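Local coordinates for nitrilotriacetate monooxygenase (Burkholderia pseudomallei, PDB 3SDO), which probably acts as a flavin (FMN)-dependent monooxygenase of the NtaA/SnaA/DszA family, inserting oxygen into an organic substrate, at residues G13-A21 with A35-A46. Residues are numbered along the deposited sequence; the frame is centred on the assembly and turned at random.
Sequences GVLIQGAGA and ASVNFDFYVDRA. With EDO (1,2-ethanediol), chain C.
I16 and G18 pack against Y42 and F41 where the loop after the first strand of a TIM barrel of the bacterial luciferase type meets the start of the first helix. Strand 11-15 pairs in parallel with strands 56-59 and 393-396, and helix 39-51 leads the chain back along the outside. The tight part is I16 and the turn after it. I16 lays CG2, anti to its backbone N, alongside the Y42 ring, 3.7 Å from CD2. Its other branch carries CD1 down to the backbone of A46, 4.1 Å from N. The carbonyl O of I16 meets the edge of the same ring at CE2 (3.6 Å).

The backbones come closest at G18, its CA 3.8 Å from that of S36. It has positive phi in a type II' turn from Q17 to G20, and its CA lies 3.6 Å from S36 OG. G18 O lies at the edge of the F41 ring and is hydrogen-bonded by T401. One face of that ring carries A35 CB; the opposite face carries R45 CG.

The looser side lies at the start of the helix, where D40 is exposed. F39 turns instead to helix 79-88 and to V88 of the second subunit. There N38 OD1 caps F41 N, and F39 N binds a 1,2-ethanediol, probably from the crystallisation liquor. The Q17 side chain, whose CB points away from 35-46, is about 8 Å from the side chains of D61 and T98, both predicted to bind FMN.

No hydrogen bond joins the two segments. S36 OG bonds to H72. Y42 OH, 3.3 Å from G18 CA, instead donates to S36 O at 2.7 Å, tilted 30° from the carbonyl plane.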
# COMPACT_ATOMS: atom_id res chain seq x y z
N GLY A 13 4.66 -6.87 -19.33
CA GLY A 13 4.48 -6.09 -18.11
C GLY A 13 5.45 -4.93 -18.15
O GLY A 13 6.45 -4.99 -18.86
N VAL A 14 5.19 -3.89 -17.37
CA VAL A 14 6.14 -2.78 -17.26
C VAL A 14 6.50 -2.52 -15.80
O VAL A 14 5.62 -2.30 -14.94
CB VAL A 14 5.64 -1.49 -17.99
CG1 VAL A 14 4.31 -1.01 -17.43
CG2 VAL A 14 6.65 -0.41 -17.94
N LEU A 15 7.80 -2.62 -15.54
CA LEU A 15 8.39 -2.21 -14.28
C LEU A 15 8.40 -0.70 -14.25
O LEU A 15 9.11 -0.07 -15.05
CB LEU A 15 9.83 -2.73 -14.14
CG LEU A 15 10.67 -2.08 -13.01
CD1 LEU A 15 10.06 -2.44 -11.66
CD2 LEU A 15 12.18 -2.44 -13.05
N ILE A 16 7.65 -0.09 -13.35
CA ILE A 16 7.71 1.36 -13.24
C ILE A 16 8.58 1.71 -12.04
O ILE A 16 8.10 1.82 -10.91
CB ILE A 16 6.33 2.00 -13.15
CG1 ILE A 16 5.43 1.45 -14.27
CG2 ILE A 16 6.44 3.50 -13.26
CD1 ILE A 16 4.04 2.03 -14.27
N GLN A 17 9.89 1.82 -12.29
CA GLN A 17 10.87 2.11 -11.27
C GLN A 17 11.11 3.62 -11.23
O GLN A 17 12.21 4.09 -11.45
CB GLN A 17 12.16 1.37 -11.60
CG GLN A 17 13.16 1.27 -10.47
CD GLN A 17 12.80 0.20 -9.45
OE1 GLN A 17 11.62 -0.06 -9.20
NE2 GLN A 17 13.81 -0.40 -8.81
N GLY A 18 10.05 4.37 -10.92
CA GLY A 18 10.12 5.81 -10.88
C GLY A 18 10.71 6.34 -12.17
O GLY A 18 10.27 5.97 -13.26
N ALA A 19 11.76 7.12 -12.03
CA ALA A 19 12.46 7.72 -13.16
C ALA A 19 12.96 6.74 -14.19
O ALA A 19 13.03 7.08 -15.38
CB ALA A 19 13.63 8.60 -12.68
N GLY A 20 13.35 5.54 -13.76
CA GLY A 20 13.85 4.54 -14.69
C GLY A 20 14.64 3.44 -14.03
O GLY A 20 15.03 3.55 -12.87
N ALA A 21 14.88 2.38 -14.79
CA ALA A 21 15.70 1.26 -14.32
C ALA A 21 17.15 1.68 -14.16
O ALA A 21 17.88 1.11 -13.34
CB ALA A 21 15.59 0.08 -15.28
N ALA A 35 10.55 12.16 -10.19
CA ALA A 35 9.71 11.10 -10.73
C ALA A 35 9.46 9.95 -9.73
O ALA A 35 8.32 9.50 -9.60
CB ALA A 35 10.34 10.54 -12.04
N SER A 36 10.49 9.50 -9.02
CA SER A 36 10.31 8.35 -8.11
C SER A 36 9.26 8.50 -7.02
O SER A 36 8.69 7.52 -6.59
CB SER A 36 11.64 7.90 -7.54
OG SER A 36 12.39 7.30 -8.58
N VAL A 37 9.00 9.73 -6.58
CA VAL A 37 7.95 10.02 -5.62
C VAL A 37 7.03 11.15 -6.15
O VAL A 37 6.63 12.06 -5.42
CB VAL A 37 8.53 10.36 -4.23
CG1 VAL A 37 9.07 9.11 -3.58
CG2 VAL A 37 9.64 11.40 -4.33
N ASN A 38 6.71 11.05 -7.44
CA ASN A 38 5.79 11.97 -8.10
C ASN A 38 4.59 11.13 -8.56
O ASN A 38 4.68 10.41 -9.58
CB ASN A 38 6.49 12.61 -9.31
CG ASN A 38 5.61 13.60 -10.06
OD1 ASN A 38 4.45 13.30 -10.37
ND2 ASN A 38 6.15 14.79 -10.32
N PHE A 39 3.47 11.21 -7.81
CA PHE A 39 2.33 10.33 -8.09
C PHE A 39 1.76 10.49 -9.49
O PHE A 39 1.51 9.51 -10.18
CB PHE A 39 1.19 10.50 -7.07
CG PHE A 39 -0.00 9.63 -7.36
CD1 PHE A 39 0.10 8.25 -7.25
CD2 PHE A 39 -1.21 10.18 -7.79
CE1 PHE A 39 -0.98 7.42 -7.58
CE2 PHE A 39 -2.27 9.37 -8.11
CZ PHE A 39 -2.17 7.98 -8.00
N ASP A 40 1.56 11.72 -9.93
CA ASP A 40 1.02 11.95 -11.26
C ASP A 40 1.89 11.35 -12.38
O ASP A 40 1.37 10.93 -13.40
CB ASP A 40 0.84 13.43 -11.52
CG ASP A 40 -0.31 14.05 -10.71
OD1 ASP A 40 -1.14 13.33 -10.10
OD2 ASP A 40 -0.33 15.28 -10.70
N PHE A 41 3.20 11.34 -12.19
CA PHE A 41 4.09 10.64 -13.13
C PHE A 41 3.77 9.16 -13.24
O PHE A 41 3.67 8.64 -14.38
CB PHE A 41 5.54 10.83 -12.73
CG PHE A 41 6.52 10.10 -13.61
CD1 PHE A 41 6.82 10.59 -14.86
CD2 PHE A 41 7.11 8.93 -13.18
CE1 PHE A 41 7.75 9.92 -15.68
CE2 PHE A 41 8.04 8.27 -13.99
CZ PHE A 41 8.35 8.77 -15.23
N TYR A 42 3.60 8.46 -12.11
CA TYR A 42 3.18 7.06 -12.15
C TYR A 42 1.83 6.86 -12.87
O TYR A 42 1.68 5.91 -13.62
CB TYR A 42 3.12 6.41 -10.76
CG TYR A 42 4.47 6.15 -10.12
CD1 TYR A 42 5.12 7.16 -9.42
CD2 TYR A 42 5.07 4.91 -10.17
CE1 TYR A 42 6.32 6.96 -8.82
CE2 TYR A 42 6.30 4.69 -9.56
CZ TYR A 42 6.90 5.72 -8.87
OH TYR A 42 8.12 5.52 -8.25
N VAL A 43 0.87 7.78 -12.67
CA VAL A 43 -0.42 7.70 -13.35
C VAL A 43 -0.25 7.83 -14.87
O VAL A 43 -0.82 7.07 -15.64
CB VAL A 43 -1.42 8.78 -12.86
CG1 VAL A 43 -2.73 8.68 -13.69
CG2 VAL A 43 -1.72 8.64 -11.35
N ASP A 44 0.53 8.81 -15.29
CA ASP A 44 0.81 9.01 -16.71
C ASP A 44 1.44 7.78 -17.37
O ASP A 44 0.96 7.31 -18.41
CB ASP A 44 1.69 10.24 -16.88
CG ASP A 44 2.15 10.44 -18.31
OD1 ASP A 44 1.53 11.25 -19.00
OD2 ASP A 44 3.10 9.78 -18.74
N ARG A 45 2.46 7.22 -16.72
CA ARG A 45 3.12 6.03 -17.22
C ARG A 45 2.22 4.79 -17.19
O ARG A 45 2.20 4.02 -18.14
CB ARG A 45 4.42 5.78 -16.47
CG ARG A 45 5.44 6.91 -16.56
CD ARG A 45 6.03 7.07 -17.93
NE ARG A 45 5.17 7.85 -18.84
CZ ARG A 45 5.40 8.03 -20.13
NH1 ARG A 45 4.56 8.76 -20.86
NH2 ARG A 45 6.48 7.50 -20.70
N ALA A 46 1.46 4.59 -16.11
CA ALA A 46 0.53 3.46 -16.06
C ALA A 46 -0.51 3.56 -17.17
O ALA A 46 -0.82 2.56 -17.82
CB ALA A 46 -0.15 3.34 -14.66
C1 EDO C . 3.54 14.95 -5.40
O1 EDO C . 3.94 14.81 -6.77
C2 EDO C . 3.59 13.60 -4.68
O2 EDO C . 2.78 12.60 -5.34